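Local coordinates for protein alkaline phosphatase D (Bacillus subtilis, PDB 2YEQ) that hydrolyses phosphate esters, releasing phosphate from monoesters and acting as a phosphodiesterase, at an active site built from iron and calcium, at residues A[152-157]-A[380-385]; A[209-214]-A[508-513]; A[409-414]-A[460-465]; A[123-126]-A[131-134]. One frame throughout, in Å; residues are numbered along the deposited sequence.

Contact 1: residues A[152-157]-A[380-385]; sequences YIYEYG and DVHASW. With FE (Fe (III) ion), chain B; CA (calcium ion), chain C; EDO (1,2-ethanediol), chain U.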
loop_
_atom_site.group_PDB
_atom_site.type_symbol
_atom_site.label_atom_id
_atom_site.label_comp_id
_atom_site.label_asym_id
_atom_site.label_seq_id
_atom_site.Cartn_x
_atom_site.Cartn_y
_atom_site.Cartn_z
ATOM N N TYR A 152 -3.636 2.826 -4.262
ATOM C CA TYR A 152 -4.816 3.235 -3.514
ATOM C C TYR A 152 -5.898 3.827 -4.417
ATOM O O TYR A 152 -7.090 3.667 -4.126
ATOM C CB TYR A 152 -4.413 4.231 -2.453
ATOM C CG TYR A 152 -5.478 4.572 -1.445
ATOM C CD1 TYR A 152 -6.476 5.492 -1.744
ATOM C CD2 TYR A 152 -5.464 4.009 -0.164
ATOM C CE1 TYR A 152 -7.454 5.837 -0.798
ATOM C CE2 TYR A 152 -6.452 4.353 0.798
ATOM C CZ TYR A 152 -7.439 5.267 0.461
ATOM O OH TYR A 152 -8.404 5.610 1.377
ATOM N N ILE A 153 -5.488 4.540 -5.477
ATOM C CA ILE A 153 -6.374 4.875 -6.595
ATOM C C ILE A 153 -5.747 4.394 -7.890
ATOM O O ILE A 153 -4.561 4.071 -7.899
ATOM C CB ILE A 153 -6.630 6.398 -6.739
ATOM C CG1 ILE A 153 -5.322 7.149 -7.055
ATOM C CG2 ILE A 153 -7.307 6.962 -5.478
ATOM C CD1 ILE A 153 -5.540 8.572 -7.618
ATOM N N TYR A 154 -6.559 4.310 -8.950
ATOM C CA TYR A 154 -6.089 4.099 -10.312
ATOM C C TYR A 154 -6.535 5.332 -11.120
ATOM O O TYR A 154 -7.529 5.989 -10.765
ATOM C CB TYR A 154 -6.634 2.802 -10.936
ATOM C CG TYR A 154 -5.994 1.545 -10.365
ATOM C CD1 TYR A 154 -6.231 1.158 -9.033
ATOM C CD2 TYR A 154 -5.122 0.782 -11.123
ATOM C CE1 TYR A 154 -5.640 0.033 -8.488
ATOM C CE2 TYR A 154 -4.512 -0.367 -10.594
ATOM C CZ TYR A 154 -4.760 -0.722 -9.266
ATOM O OH TYR A 154 -4.197 -1.843 -8.730
ATOM N N GLU A 155 -5.809 5.604 -12.197
ATOM C CA GLU A 155 -5.913 6.866 -12.938
ATOM C C GLU A 155 -6.793 6.827 -14.163
ATOM O O GLU A 155 -7.093 7.879 -14.763
ATOM C CB GLU A 155 -4.500 7.331 -13.323
ATOM C CG GLU A 155 -3.909 6.633 -14.578
ATOM C CD GLU A 155 -3.179 5.330 -14.264
ATOM O OE1 GLU A 155 -3.376 4.779 -13.151
ATOM O OE2 GLU A 155 -2.434 4.831 -15.148
ATOM N N TYR A 156 -7.201 5.630 -14.560
ATOM C CA TYR A 156 -7.863 5.409 -15.828
ATOM C C TYR A 156 -9.230 6.080 -15.980
ATOM O O TYR A 156 -9.875 6.442 -14.999
ATOM C CB TYR A 156 -8.027 3.915 -16.078
ATOM C CG TYR A 156 -6.707 3.185 -16.187
ATOM C CD1 TYR A 156 -5.916 3.322 -17.319
ATOM C CD2 TYR A 156 -6.237 2.378 -15.151
ATOM C CE1 TYR A 156 -4.701 2.676 -17.423
ATOM C CE2 TYR A 156 -5.023 1.738 -15.238
ATOM C CZ TYR A 156 -4.250 1.902 -16.363
ATOM O OH TYR A 156 -3.040 1.264 -16.453
ATOM N N GLY A 157 -9.611 6.287 -17.237
ATOM C CA GLY A 157 -10.989 6.531 -17.614
ATOM C C GLY A 157 -11.759 5.227 -17.553
ATOM O O GLY A 157 -11.204 4.184 -17.188
ATOM N N ASP A 380 1.407 -4.809 -5.437
ATOM C CA ASP A 380 1.628 -4.609 -6.894
ATOM C C ASP A 380 1.188 -5.720 -7.818
ATOM O O ASP A 380 0.618 -5.448 -8.881
ATOM C CB ASP A 380 3.079 -4.180 -7.203
ATOM C CG ASP A 380 3.283 -3.828 -8.697
ATOM O OD1 ASP A 380 2.724 -2.795 -9.174
ATOM O OD2 ASP A 380 3.972 -4.632 -9.375
ATOM N N VAL A 381 1.389 -6.971 -7.414
ATOM C CA VAL A 381 1.256 -8.093 -8.338
ATOM C C VAL A 381 -0.104 -8.752 -8.357
ATOM O O VAL A 381 -0.337 -9.656 -9.142
ATOM C CB VAL A 381 2.420 -9.142 -8.157
ATOM C CG1 VAL A 381 3.794 -8.423 -8.210
ATOM C CG2 VAL A 381 2.242 -9.980 -6.874
ATOM N N HIS A 382 -1.025 -8.257 -7.540
ATOM C CA HIS A 382 -2.443 -8.666 -7.606
ATOM C C HIS A 382 -2.642 -10.172 -7.328
ATOM O O HIS A 382 -3.526 -10.806 -7.872
ATOM C CB HIS A 382 -3.084 -8.283 -8.948
ATOM C CG HIS A 382 -3.023 -6.807 -9.277
ATOM N ND1 HIS A 382 -3.415 -6.323 -10.507
ATOM C CD2 HIS A 382 -2.639 -5.727 -8.557
ATOM C CE1 HIS A 382 -3.264 -5.010 -10.534
ATOM N NE2 HIS A 382 -2.798 -4.611 -9.369
ATOM N N ALA A 383 -1.789 -10.726 -6.489
ATOM C CA ALA A 383 -1.872 -12.132 -6.083
ATOM C C ALA A 383 -0.967 -12.317 -4.887
ATOM O O ALA A 383 -0.060 -11.518 -4.613
ATOM C CB ALA A 383 -1.504 -13.097 -7.232
ATOM N N SER A 384 -1.269 -13.340 -4.103
ATOM C CA SER A 384 -0.507 -13.598 -2.903
ATOM C C SER A 384 0.648 -14.523 -3.206
ATOM O O SER A 384 0.475 -15.524 -3.884
ATOM C CB SER A 384 -1.404 -14.270 -1.845
ATOM O OG SER A 384 -2.317 -13.357 -1.291
ATOM N N TRP A 385 1.805 -14.192 -2.654
ATOM C CA TRP A 385 2.988 -15.043 -2.701
ATOM C C TRP A 385 3.695 -14.990 -1.343
ATOM O O TRP A 385 3.508 -14.062 -0.568
ATOM C CB TRP A 385 3.985 -14.574 -3.783
ATOM C CG TRP A 385 3.464 -14.421 -5.183
ATOM C CD1 TRP A 385 2.751 -13.371 -5.676
ATOM C CD2 TRP A 385 3.685 -15.302 -6.293
ATOM N NE1 TRP A 385 2.485 -13.550 -7.006
ATOM C CE2 TRP A 385 3.056 -14.716 -7.423
ATOM C CE3 TRP A 385 4.341 -16.534 -6.446
ATOM C CZ2 TRP A 385 3.044 -15.318 -8.679
ATOM C CZ3 TRP A 385 4.321 -17.139 -7.699
ATOM C CH2 TRP A 385 3.680 -16.520 -8.804
HETATM FE FE FE B . -2.338 -2.569 -8.774
HETATM CA CA CA C . 1.263 -0.966 -8.881
HETATM C C1 EDO U . -5.554 -8.188 -14.896
HETATM O O1 EDO U . -6.869 -7.655 -15.175
HETATM C C2 EDO U . -4.827 -7.335 -13.853
HETATM O O2 EDO U . -4.323 -8.108 -12.744
HETATM O O HOH W 1 0.730 -1.483 -6.419
#

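Contact 2: residues A[209-214]-A[508-513]; sequences DDHEVE and FSHNKA. With CA (calcium ion), chain C; CA (calcium ion), chain D; NA (sodium ion), chain E; PO4 (phosphate ion), chain F.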
loop_
_atom_site.group_PDB
_atom_site.type_symbol
_atom_site.label_atom_id
_atom_site.label_comp_id
_atom_site.label_asym_id
_atom_site.label_seq_id
_atom_site.Cartn_x
_atom_site.Cartn_y
_atom_site.Cartn_z
ATOM N N ASP A 209 2.322 3.492 -4.786
ATOM C CA ASP A 209 3.044 2.857 -5.882
ATOM C C ASP A 209 2.778 3.693 -7.143
ATOM O O ASP A 209 2.797 4.930 -7.051
ATOM C CB ASP A 209 2.677 1.371 -6.065
ATOM C CG ASP A 209 3.652 0.634 -7.004
ATOM O OD1 ASP A 209 4.880 0.944 -6.970
ATOM O OD2 ASP A 209 3.163 -0.229 -7.819
ATOM N N ASP A 210 2.528 3.071 -8.286
ATOM C CA ASP A 210 2.470 3.841 -9.557
ATOM C C ASP A 210 1.135 4.490 -9.832
ATOM O O ASP A 210 1.100 5.625 -10.309
ATOM C CB ASP A 210 2.905 3.026 -10.793
ATOM C CG ASP A 210 2.251 1.673 -10.898
ATOM O OD1 ASP A 210 1.788 1.123 -9.855
ATOM O OD2 ASP A 210 2.194 1.130 -12.028
ATOM N N HIS A 211 0.038 3.786 -9.531
ATOM C CA HIS A 211 -1.266 4.227 -9.965
ATOM C C HIS A 211 -1.846 5.420 -9.220
ATOM O O HIS A 211 -2.831 6.003 -9.685
ATOM C CB HIS A 211 -2.236 3.071 -10.016
ATOM C CG HIS A 211 -2.032 2.158 -11.186
ATOM N ND1 HIS A 211 -2.324 2.530 -12.485
ATOM C CD2 HIS A 211 -1.627 0.865 -11.244
ATOM C CE1 HIS A 211 -2.121 1.496 -13.287
ATOM N NE2 HIS A 211 -1.678 0.481 -12.562
ATOM N N GLU A 212 -1.217 5.831 -8.117
ATOM C CA GLU A 212 -1.531 7.119 -7.528
ATOM C C GLU A 212 -1.171 8.294 -8.488
ATOM O O GLU A 212 -1.631 9.413 -8.272
ATOM C CB GLU A 212 -0.770 7.301 -6.237
ATOM C CG GLU A 212 -1.423 6.553 -5.070
ATOM C CD GLU A 212 -0.926 5.121 -4.833
ATOM O OE1 GLU A 212 -0.238 4.498 -5.689
ATOM O OE2 GLU A 212 -1.280 4.597 -3.732
ATOM N N VAL A 213 -0.302 8.030 -9.479
ATOM C CA VAL A 213 0.000 9.003 -10.550
ATOM C C VAL A 213 -0.381 8.446 -11.889
ATOM O O VAL A 213 -1.367 8.881 -12.495
ATOM C CB VAL A 213 1.457 9.463 -10.552
ATOM C CG1 VAL A 213 1.601 10.707 -11.526
ATOM C CG2 VAL A 213 1.932 9.804 -9.148
ATOM N N GLU A 214 0.394 7.481 -12.374
ATOM C CA GLU A 214 0.110 6.848 -13.649
ATOM C C GLU A 214 0.871 5.546 -13.726
ATOM O O GLU A 214 1.981 5.454 -13.204
ATOM C CB GLU A 214 0.504 7.746 -14.862
ATOM C CG GLU A 214 0.065 7.104 -16.214
ATOM C CD GLU A 214 0.527 7.847 -17.509
ATOM O OE1 GLU A 214 1.646 8.393 -17.497
ATOM O OE2 GLU A 214 -0.239 7.812 -18.530
ATOM N N PHE A 508 -0.428 -7.187 -20.146
ATOM C CA PHE A 508 -1.247 -7.114 -21.344
ATOM C C PHE A 508 -2.498 -6.272 -21.121
ATOM O O PHE A 508 -2.886 -5.485 -21.990
ATOM C CB PHE A 508 -1.650 -8.508 -21.807
ATOM C CG PHE A 508 -2.475 -8.509 -23.053
ATOM C CD1 PHE A 508 -1.901 -8.181 -24.284
ATOM C CD2 PHE A 508 -3.830 -8.821 -23.009
ATOM C CE1 PHE A 508 -2.667 -8.172 -25.458
ATOM C CE2 PHE A 508 -4.603 -8.817 -24.179
ATOM C CZ PHE A 508 -4.012 -8.492 -25.402
ATOM N N SER A 509 -3.113 -6.438 -19.955
ATOM C CA SER A 509 -4.341 -5.741 -19.645
ATOM C C SER A 509 -4.093 -4.239 -19.425
ATOM O O SER A 509 -4.907 -3.415 -19.850
ATOM C CB SER A 509 -5.022 -6.382 -18.438
ATOM O OG SER A 509 -6.290 -5.813 -18.254
ATOM N N HIS A 510 -2.972 -3.882 -18.800
ATOM C CA HIS A 510 -2.568 -2.482 -18.704
ATOM C C HIS A 510 -2.214 -1.872 -20.084
ATOM O O HIS A 510 -2.428 -0.673 -20.298
ATOM C CB HIS A 510 -1.378 -2.323 -17.779
ATOM C CG HIS A 510 -1.714 -2.441 -16.326
ATOM N ND1 HIS A 510 -1.872 -3.655 -15.693
ATOM C CD2 HIS A 510 -1.899 -1.498 -15.377
ATOM C CE1 HIS A 510 -2.133 -3.453 -14.414
ATOM N NE2 HIS A 510 -2.149 -2.152 -14.193
ATOM N N ASN A 511 -1.669 -2.676 -20.999
ATOM C CA ASN A 511 -1.342 -2.177 -22.348
ATOM C C ASN A 511 -2.599 -1.993 -23.203
ATOM O O ASN A 511 -2.692 -1.052 -23.977
ATOM C CB ASN A 511 -0.327 -3.089 -23.053
ATOM C CG ASN A 511 1.040 -3.065 -22.391
ATOM O OD1 ASN A 511 1.445 -2.065 -21.790
ATOM N ND2 ASN A 511 1.754 -4.185 -22.479
ATOM N N LYS A 512 -3.567 -2.891 -23.055
ATOM C CA LYS A 512 -4.887 -2.710 -23.678
ATOM C C LYS A 512 -5.559 -1.423 -23.202
ATOM O O LYS A 512 -6.177 -0.723 -23.998
ATOM C CB LYS A 512 -5.802 -3.898 -23.376
ATOM C CG LYS A 512 -5.546 -5.100 -24.254
ATOM C CD LYS A 512 -6.111 -4.910 -25.673
ATOM C CE LYS A 512 -5.039 -5.109 -26.749
ATOM N NZ LYS A 512 -5.640 -5.288 -28.100
ATOM N N ALA A 513 -5.425 -1.108 -21.911
ATOM C CA ALA A 513 -5.976 0.128 -21.362
ATOM C C ALA A 513 -5.384 1.328 -22.093
ATOM O O ALA A 513 -6.123 2.191 -22.564
ATOM C CB ALA A 513 -5.709 0.241 -19.850
HETATM CA CA CA C . 1.263 -0.966 -8.881
HETATM CA CA CA D . 1.760 -0.902 -12.973
HETATM NA NA NA E . -2.209 6.933 -19.364
HETATM P P PO4 F . -0.433 -2.691 -10.982
HETATM O O1 PO4 F . -0.056 -3.820 -11.868
HETATM O O2 PO4 F . 0.487 -1.507 -10.987
HETATM O O3 PO4 F . -1.915 -2.385 -11.053
HETATM O O4 PO4 F . -0.179 -3.111 -9.503
HETATM O O HOH W 2 -1.805 8.489 -20.881
HETATM O O HOH W 3 -0.662 5.527 -20.289
HETATM O O HOH W 4 -2.548 5.307 -17.845
HETATM O O HOH W 1 0.730 -1.483 -6.419
HETATM O O HOH W 5 1.227 -2.821 -13.976
#

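Contact 3: residues A[409-414]-A[460-465]; sequences SITSGG and PFVTEP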
loop_
_atom_site.group_PDB
_atom_site.type_symbol
_atom_site.label_atom_id
_atom_site.label_comp_id
_atom_site.label_asym_id
_atom_site.label_seq_id
_atom_site.Cartn_x
_atom_site.Cartn_y
_atom_site.Cartn_z
ATOM N N SER A 409 -4.302 -8.287 -4.107
ATOM C CA SER A 409 -4.987 -7.016 -4.236
ATOM C C SER A 409 -6.356 -7.052 -3.522
ATOM O O SER A 409 -6.976 -8.119 -3.407
ATOM C CB SER A 409 -5.211 -6.760 -5.701
ATOM O OG SER A 409 -5.747 -7.908 -6.343
ATOM N N ILE A 410 -6.792 -5.885 -3.062
ATOM C CA ILE A 410 -8.138 -5.685 -2.499
ATOM C C ILE A 410 -9.190 -6.007 -3.544
ATOM O O ILE A 410 -10.179 -6.693 -3.243
ATOM C CB ILE A 410 -8.281 -4.250 -1.969
ATOM C CG1 ILE A 410 -7.400 -4.047 -0.742
ATOM C CG2 ILE A 410 -9.746 -3.874 -1.706
ATOM C CD1 ILE A 410 -7.972 -4.656 0.607
ATOM N N THR A 411 -9.002 -5.514 -4.781
ATOM C CA THR A 411 -9.878 -5.846 -5.907
ATOM C C THR A 411 -9.220 -6.029 -7.282
ATOM O O THR A 411 -9.791 -6.671 -8.141
ATOM C CB THR A 411 -10.913 -4.715 -6.147
ATOM O OG1 THR A 411 -10.212 -3.462 -6.183
ATOM C CG2 THR A 411 -11.999 -4.719 -5.029
ATOM N N SER A 412 -8.072 -5.405 -7.525
ATOM C CA SER A 412 -7.525 -5.339 -8.900
ATOM C C SER A 412 -7.383 -6.732 -9.461
ATOM O O SER A 412 -6.839 -7.628 -8.799
ATOM C CB SER A 412 -6.168 -4.634 -8.930
ATOM O OG SER A 412 -6.256 -3.379 -8.312
ATOM N N GLY A 413 -7.953 -6.919 -10.646
ATOM C CA GLY A 413 -7.890 -8.187 -11.357
ATOM C C GLY A 413 -9.151 -9.014 -11.275
ATOM O O GLY A 413 -9.344 -9.933 -12.065
ATOM N N GLY A 414 -10.048 -8.676 -10.353
ATOM C CA GLY A 414 -11.342 -9.354 -10.316
ATOM C C GLY A 414 -11.325 -10.594 -9.429
ATOM O O GLY A 414 -10.522 -10.694 -8.498
ATOM N N PRO A 460 -13.731 -15.527 -2.130
ATOM C CA PRO A 460 -13.915 -16.135 -3.430
ATOM C C PRO A 460 -14.232 -15.151 -4.575
ATOM O O PRO A 460 -13.986 -15.489 -5.730
ATOM C CB PRO A 460 -15.108 -17.074 -3.213
ATOM C CG PRO A 460 -15.791 -16.552 -1.998
ATOM C CD PRO A 460 -14.703 -16.048 -1.149
ATOM N N PHE A 461 -14.798 -13.978 -4.276
ATOM C CA PHE A 461 -15.240 -13.048 -5.335
ATOM C C PHE A 461 -15.372 -11.630 -4.796
ATOM O O PHE A 461 -15.497 -11.432 -3.595
ATOM C CB PHE A 461 -16.563 -13.512 -5.994
ATOM C CG PHE A 461 -17.726 -13.650 -5.018
ATOM C CD1 PHE A 461 -18.449 -12.533 -4.604
ATOM C CD2 PHE A 461 -18.073 -14.891 -4.498
ATOM C CE1 PHE A 461 -19.514 -12.643 -3.690
ATOM C CE2 PHE A 461 -19.135 -15.019 -3.583
ATOM C CZ PHE A 461 -19.857 -13.886 -3.183
ATOM N N VAL A 462 -15.297 -10.665 -5.709
ATOM C CA VAL A 462 -15.497 -9.242 -5.415
ATOM C C VAL A 462 -16.476 -8.592 -6.418
ATOM O O VAL A 462 -16.843 -7.431 -6.246
ATOM C CB VAL A 462 -14.143 -8.441 -5.391
ATOM C CG1 VAL A 462 -13.257 -8.895 -4.272
ATOM C CG2 VAL A 462 -13.398 -8.525 -6.731
ATOM N N THR A 463 -16.920 -9.326 -7.433
ATOM C CA THR A 463 -17.803 -8.783 -8.462
ATOM C C THR A 463 -19.247 -8.610 -7.945
ATOM O O THR A 463 -20.042 -7.911 -8.564
ATOM C CB THR A 463 -17.811 -9.662 -9.745
ATOM O OG1 THR A 463 -18.023 -11.044 -9.401
ATOM C CG2 THR A 463 -16.507 -9.532 -10.506
ATOM N N GLU A 464 -19.560 -9.280 -6.833
ATOM C CA GLU A 464 -20.790 -9.071 -6.067
ATOM C C GLU A 464 -20.380 -8.731 -4.647
ATOM O O GLU A 464 -19.363 -9.222 -4.158
ATOM C CB GLU A 464 -21.652 -10.333 -6.022
ATOM C CG GLU A 464 -21.934 -10.985 -7.351
ATOM C CD GLU A 464 -22.735 -10.097 -8.297
ATOM O OE1 GLU A 464 -23.480 -9.205 -7.837
ATOM O OE2 GLU A 464 -22.617 -10.297 -9.519
ATOM N N PRO A 465 -21.134 -7.864 -3.979
ATOM C CA PRO A 465 -20.895 -7.623 -2.561
ATOM C C PRO A 465 -21.144 -8.888 -1.734
ATOM O O PRO A 465 -21.845 -9.797 -2.194
ATOM C CB PRO A 465 -21.932 -6.556 -2.194
ATOM C CG PRO A 465 -22.538 -6.123 -3.440
ATOM C CD PRO A 465 -22.336 -7.173 -4.453
#

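Contact 4: residues A[123-126]-A[131-134]; sequences SCQQ and YYTA. With FE (Fe (III) ion), chain B.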
loop_
_atom_site.group_PDB
_atom_site.type_symbol
_atom_site.label_atom_id
_atom_site.label_comp_id
_atom_site.label_asym_id
_atom_site.label_seq_id
_atom_site.Cartn_x
_atom_site.Cartn_y
_atom_site.Cartn_z
ATOM N N SER A 123 -3.071 -3.509 -0.681
ATOM C CA SER A 123 -2.717 -2.728 -1.872
ATOM C C SER A 123 -3.749 -2.968 -2.934
ATOM O O SER A 123 -4.548 -3.901 -2.833
ATOM C CB SER A 123 -1.336 -3.173 -2.380
ATOM O OG SER A 123 -1.400 -4.493 -2.862
ATOM N N CYS A 124 -3.738 -2.130 -3.974
ATOM C CA CYS A 124 -4.365 -2.458 -5.264
ATOM C C CYS A 124 -5.892 -2.648 -5.218
ATOM O O CYS A 124 -6.453 -3.771 -5.265
ATOM C CB CYS A 124 -3.648 -3.633 -5.952
ATOM S SG CYS A 124 -1.875 -3.282 -6.414
ATOM N N GLN A 125 -6.572 -1.512 -5.206
ATOM C CA GLN A 125 -8.017 -1.481 -5.023
ATOM C C GLN A 125 -8.773 -0.838 -6.189
ATOM O O GLN A 125 -9.622 0.024 -5.974
ATOM C CB GLN A 125 -8.352 -0.788 -3.702
ATOM C CG GLN A 125 -7.799 0.613 -3.507
ATOM C CD GLN A 125 -7.684 0.987 -2.075
ATOM O OE1 GLN A 125 -7.377 0.138 -1.216
ATOM N NE2 GLN A 125 -7.889 2.270 -1.780
ATOM N N GLN A 126 -8.500 -1.310 -7.399
ATOM C CA GLN A 126 -9.140 -0.785 -8.607
ATOM C C GLN A 126 -10.663 -0.766 -8.348
ATOM O O GLN A 126 -11.291 -1.799 -8.203
ATOM C CB GLN A 126 -8.810 -1.639 -9.834
ATOM C CG GLN A 126 -8.477 -0.874 -11.121
ATOM C CD GLN A 126 -9.696 -0.209 -11.793
ATOM O OE1 GLN A 126 -10.579 0.254 -11.116
ATOM N NE2 GLN A 126 -9.723 -0.169 -13.141
ATOM N N TYR A 131 -16.165 -4.800 -5.500
ATOM C CA TYR A 131 -16.586 -4.182 -4.254
ATOM C C TYR A 131 -15.508 -4.367 -3.206
ATOM O O TYR A 131 -14.704 -5.312 -3.270
ATOM C CB TYR A 131 -17.996 -4.742 -3.845
ATOM C CG TYR A 131 -19.004 -4.293 -4.879
ATOM C CD1 TYR A 131 -19.531 -2.996 -4.854
ATOM C CD2 TYR A 131 -19.309 -5.100 -5.970
ATOM C CE1 TYR A 131 -20.401 -2.548 -5.849
ATOM C CE2 TYR A 131 -20.151 -4.662 -6.968
ATOM C CZ TYR A 131 -20.692 -3.380 -6.905
ATOM O OH TYR A 131 -21.497 -2.961 -7.921
ATOM N N TYR A 132 -15.476 -3.437 -2.265
ATOM C CA TYR A 132 -14.519 -3.389 -1.176
ATOM C C TYR A 132 -14.928 -4.224 0.068
ATOM O O TYR A 132 -14.649 -3.877 1.216
ATOM C CB TYR A 132 -14.249 -1.934 -0.790
ATOM C CG TYR A 132 -13.511 -1.085 -1.859
ATOM C CD1 TYR A 132 -12.892 -1.662 -2.973
ATOM C CD2 TYR A 132 -13.408 0.295 -1.697
ATOM C CE1 TYR A 132 -12.222 -0.862 -3.927
ATOM C CE2 TYR A 132 -12.743 1.086 -2.615
ATOM C CZ TYR A 132 -12.155 0.515 -3.732
ATOM O OH TYR A 132 -11.493 1.346 -4.619
ATOM N N THR A 133 -15.491 -5.384 -0.195
ATOM C CA THR A 133 -15.788 -6.365 0.854
ATOM C C THR A 133 -14.566 -6.653 1.734
ATOM O O THR A 133 -14.692 -6.825 2.952
ATOM C CB THR A 133 -16.260 -7.646 0.216
ATOM O OG1 THR A 133 -17.166 -7.321 -0.841
ATOM C CG2 THR A 133 -16.941 -8.593 1.257
ATOM N N ALA A 134 -13.363 -6.667 1.141
ATOM C CA ALA A 134 -12.157 -6.885 1.940
ATOM C C ALA A 134 -12.062 -5.929 3.110
ATOM O O ALA A 134 -11.647 -6.328 4.209
ATOM C CB ALA A 134 -10.846 -6.816 1.072
HETATM FE FE FE B . -2.338 -2.569 -8.774
#

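Contact 1: residues A[152-157]-A[380-385]
Tyr154 and His382 approach from opposite directions and meet at the iron(III) ion. The phenolic Tyr154 OH binds the metal at 2.0 Å and His382 NE2 binds it at 2.2 Å; the two bonds enclose an angle of about 99° at the iron, so the ligands are neighbours in its coordination sphere. The tight part of the contact is confined to these two atoms, 3.2 Å apart, a closeness imposed by the shared metal and not a hydrogen bond. His382 NE2 lies near the plane of the tyrosine ring, at its edge, whereas Tyr154 OH stands obliquely to the imidazole. With chi1 at -58°, CG of His382 lies beside its own backbone N and anti to the carbonyl carbon, which sends the ring from its left-handed backbone position toward the iron. Tyr154 OH is further held by a hydrogen bond with Ser412 OG, while Cys124 and Asp151 are additional iron ligands. The far side of the imidazole is looser: His382 ND1 donates to O2 of an ethanediol, probably left by the crystallisation liquor, over 3.0 Å and almost straight at 175°. Asp380, two residues earlier, instead serves the second metal, its OD1 binding calcium at 2.4 Å beside a water ligand. Asp151 bridges the two ions. A tyrosine-ligated iron(III) coupled by an aspartate to a second metal recalls the dinuclear centre of purple acid phosphatases, within the calcineurin-like metallophosphatase fold.

Contact 2: residues A[209-214]-A[508-513]
His211 and His510 account for essentially all the surface buried here, meeting rim to rim beside a bound phosphate. Their NE2 atoms are 3.1 Å apart, and either His211 NE2 or His510 NE2 could be the donor of the hydrogen bond between them, which is bent at 143°. The ring planes differ by 27° and neither ring lies over the face of the other; each presents its edge to its partner and to the phosphate. In both residues CG sits beside the backbone N (chi1 -75°), and from the loop and from helix 504-520 the two imidazoles reach toward each other. Behind them, His211 ND1 is hydrogen-bonded to Glu155 OE1, and His510 has its own partner in Arg506, which also bonds the phosphate. His211 CD2 comes within 3.2 Å of phosphate O2, and His510 NE2 makes a weak hydrogen bond to phosphate O3. Asp210 joins the two calcium ions, OD1 binding one at 2.4 Å and OD2 the other at 2.3 Å, while phosphate O2 also bridges them. Substituting an alanine for His211 would probably leave His510 NE2 without its imidazole mate and Glu155 OE1 without its donor. The phosphate, probably from the crystallisation liquor, is held by calcium through O2 and O4, has O3 and O4 close to the iron, and is flanked by imidazole edges, an environment that would probably stabilise negative charge on a phosphoryl group.

Contact 3: residues A[409-414]-A[460-465]
With chi1 at -65°, Val462 places CG1 anti to its own carbonyl carbon and CG2 between backbone N and carbonyl carbon, and this fork reaches Ile410 just before the type II beta turn from Thr411 to Gly414 and Gly414 at its end. The turn lies in the loop that follows strand 400-406 of the phosphatase fold, and Val462 sits in the connection between strands 451-459 and 470-477. Its two branches divide the work: CG1 comes to 3.9 Å from Ile410 O, while CG2 rests 4.0 Å from Gly414 C. Beside them Thr411 CG2 meets Val462 CB at 4.3 Å, a marginal approach that completes the nonpolar part. No hydrogen bond links the two segments directly, and the contact is van der Waals in character. Polar ties run through a third party: Asn415 takes the N-H of Val462 and is bonded to Thr463 OG1, tethering the two loops at one end. Thr411 keeps its own hydroxyl away from the valine, bonding Gln126 O. The turn itself is closed by Gly414 N donating to Thr411 O over 3.0 Å, with Gly413 at the third position in a positive-phi conformation (102°), where glycine is the usual residue of type II turns. It is braced further by Ser409, whose OG donates to Ser412 O over 2.7 Å, in the carbonyl plane and on a lone pair, at a C=O...OG angle of 138°.

Contact 4: residues A[123-126]-A[131-134]
The metal-binding loop after strand 117-122 is tied here to the start of helix 133-138, where Tyr132, at the N-cap position, reaches back to Gln125. Tyr132 OH donates to Gln125 O over 2.7 Å, in the carbonyl plane and with a C=O...OH angle of 157°. The carbonyl oxygen in turn lies near the plane of the phenol ring, at its edge. The two side chains cross at about a right angle, and Tyr132 CE1 touches Gln125 CB at 3.9 Å. With chi1 at 56°, Gln125 CG lies between backbone N and carbonyl carbon, close by the phenol oxygen, and the extended chain then carries the amide onward to Tyr135 and His148 through OE1 and to Tyr152 O through NE2. Leu195 and Tyr189 pack round the tyrosine, and Arg169 makes a cation-pi contact with its ring. A phenylalanine in place of Tyr132 would keep the ring but is likely to leave the buried Gln125 O without this donor and the loop less firmly tied to the helix. Cys124 SG binds the iron at 2.5 Å, and by holding the Gln125-Gln126 peptide, the second after this ligand, the phenol probably helps to steady the loop that carries it.

In the fold
Contacts 1 and 4 converge on the iron, and contacts 1 and 2 share the first calcium ion, their centres about 8 Å apart. The phosphate of contact 2 lies against both of these metals, which draws contacts 1, 2 and 4 into one active site. The Glu155-His211 bond ties the loop that carries the iron ligand Tyr154 to the histidine beside the phosphate, while Ser412 of contact 3 and Gln125 of contact 4 each reach that same loop. Contacts 3 and 4, with centres about 7 Å apart, join through Val462 O and Tyr131 N, 2.8 Å apart, and through Thr411 and Gln126. Contacts 2 and 3, with centres about 18 Å apart, do not touch.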